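Local coordinates for protein 3,4-dihydroxy-2-butanone 4-phosphate synthase (PDB 6MNZ) that probably converts D-ribulose 5-phosphate to formate and 3,4-dihydroxy-2-butanone 4-phosphate in riboflavin biosynthesis, using magnesium or manganese, at residues T38-E43 with H106-A111. Residues are numbered along the deposited sequence; the frame is centred on the assembly and turned at random.
Sequences THVRPE and HTIQAA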
# COMPACT_ATOMS: atom_id res chain seq x y z
N THR A 38 15.07 -16.11 25.57
CA THR A 38 16.08 -15.92 26.60
C THR A 38 16.28 -17.18 27.44
O THR A 38 17.36 -17.38 28.01
CB THR A 38 15.70 -14.74 27.49
OG1 THR A 38 15.37 -13.61 26.67
CG2 THR A 38 16.84 -14.37 28.42
N HIS A 39 15.24 -18.00 27.58
CA HIS A 39 15.32 -19.21 28.38
C HIS A 39 15.49 -20.47 27.54
O HIS A 39 15.41 -21.58 28.07
CB HIS A 39 14.07 -19.35 29.26
CG HIS A 39 13.97 -18.32 30.33
ND1 HIS A 39 14.80 -18.31 31.44
CD2 HIS A 39 13.12 -17.27 30.49
CE1 HIS A 39 14.50 -17.27 32.20
NE2 HIS A 39 13.48 -16.63 31.65
N VAL A 40 15.75 -20.32 26.24
CA VAL A 40 15.82 -21.49 25.36
C VAL A 40 17.11 -22.25 25.61
O VAL A 40 18.19 -21.66 25.73
CB VAL A 40 15.70 -21.06 23.89
CG1 VAL A 40 16.99 -20.44 23.39
CG2 VAL A 40 15.31 -22.26 23.02
N ARG A 41 17.01 -23.57 25.62
CA ARG A 41 18.11 -24.46 25.97
C ARG A 41 18.23 -25.54 24.91
O ARG A 41 17.31 -25.75 24.12
CB ARG A 41 17.89 -25.10 27.35
CG ARG A 41 17.61 -24.09 28.46
CD ARG A 41 17.07 -24.76 29.71
NE ARG A 41 15.87 -25.55 29.43
CZ ARG A 41 15.21 -26.25 30.35
NH1 ARG A 41 15.48 -26.09 31.64
NH2 ARG A 41 14.19 -27.02 29.99
N PRO A 42 19.42 -26.13 24.76
CA PRO A 42 19.60 -27.20 23.77
C PRO A 42 18.44 -28.18 23.72
O PRO A 42 17.88 -28.43 22.64
CB PRO A 42 20.89 -27.89 24.23
CG PRO A 42 21.68 -26.79 24.88
CD PRO A 42 20.69 -25.78 25.43
N GLU A 43 18.04 -28.71 24.87
CA GLU A 43 16.98 -29.71 24.89
C GLU A 43 15.63 -29.12 24.49
O GLU A 43 14.75 -29.86 24.05
CB GLU A 43 16.86 -30.33 26.28
CG GLU A 43 17.39 -31.76 26.38
CD GLU A 43 16.77 -32.69 25.34
OE1 GLU A 43 17.52 -33.17 24.46
OE2 GLU A 43 15.53 -32.83 25.33
N HIS A 106 22.50 -22.08 20.95
CA HIS A 106 23.58 -21.13 21.16
C HIS A 106 23.46 -19.93 20.23
O HIS A 106 23.67 -18.79 20.65
CB HIS A 106 24.93 -21.83 20.96
CG HIS A 106 26.11 -20.91 21.05
ND1 HIS A 106 26.07 -19.71 21.72
CD2 HIS A 106 27.36 -21.03 20.55
CE1 HIS A 106 27.21 -19.07 21.53
NE2 HIS A 106 28.02 -19.86 20.84
N THR A 107 23.05 -20.16 18.98
CA THR A 107 22.85 -19.05 18.05
C THR A 107 21.79 -18.09 18.57
O THR A 107 21.94 -16.87 18.47
CB THR A 107 22.48 -19.59 16.67
OG1 THR A 107 23.60 -20.27 16.10
CG2 THR A 107 22.06 -18.44 15.75
N ILE A 108 20.67 -18.63 19.05
CA ILE A 108 19.60 -17.78 19.56
C ILE A 108 20.11 -16.90 20.69
O ILE A 108 19.86 -15.68 20.72
CB ILE A 108 18.40 -18.64 20.01
CG1 ILE A 108 17.74 -19.30 18.80
CG2 ILE A 108 17.39 -17.79 20.77
CD1 ILE A 108 17.02 -20.59 19.13
N GLN A 109 20.85 -17.49 21.63
CA GLN A 109 21.35 -16.73 22.77
C GLN A 109 22.13 -15.50 22.32
O GLN A 109 21.96 -14.41 22.86
CB GLN A 109 22.23 -17.62 23.65
CG GLN A 109 21.50 -18.80 24.28
CD GLN A 109 20.23 -18.39 25.00
OE1 GLN A 109 19.28 -19.17 25.08
NE2 GLN A 109 20.27 -17.25 25.69
N ALA A 110 22.98 -15.66 21.30
CA ALA A 110 23.76 -14.53 20.80
C ALA A 110 22.86 -13.42 20.29
O ALA A 110 23.11 -12.24 20.56
CB ALA A 110 24.71 -15.00 19.70
N ALA A 111 21.76 -13.78 19.63
CA ALA A 111 20.88 -12.77 19.07
C ALA A 111 20.15 -12.00 20.17
O ALA A 111 20.06 -10.77 20.12
CB ALA A 111 19.87 -13.42 18.12
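Val40 and Gln109 lie alongside each other with their chains running antiparallel, while Ile108 comes across the same valine: a small worked example of how a connecting loop is seated on a helix. Val40 sits in the loop that leads from strand 31-36 to helix 42-52, and its CB is directed at helix 101-112. A chi1 of 75° turns CG1 toward the helix as the branch that does the touching, 3.7 Å from CG2 of Ile108. Both side chains also rest on Ile45 and Val161, so the pair belongs to the apolar layer between helix 42-52, helix 101-112 and the central sheet of the synthase domain.

Gln109, itself partly exposed, lies beside Val40. Its chain bends at chi2 (-51°), bringing the terminal amide alongside the loop backbone, where NE2 stays a long 3.7 Å from Thr38 O. As modelled, Gln109 OE1 is 2.8 Å from Val40 O; two oxygens this close suggest that the amide is flipped, in which case NE2 may donate to that carbonyl. The chemistry therefore implies a van der Waals contact of Val40 with Ile108, bordered by a glutamine amide that possibly satisfies the Val40 carbonyl.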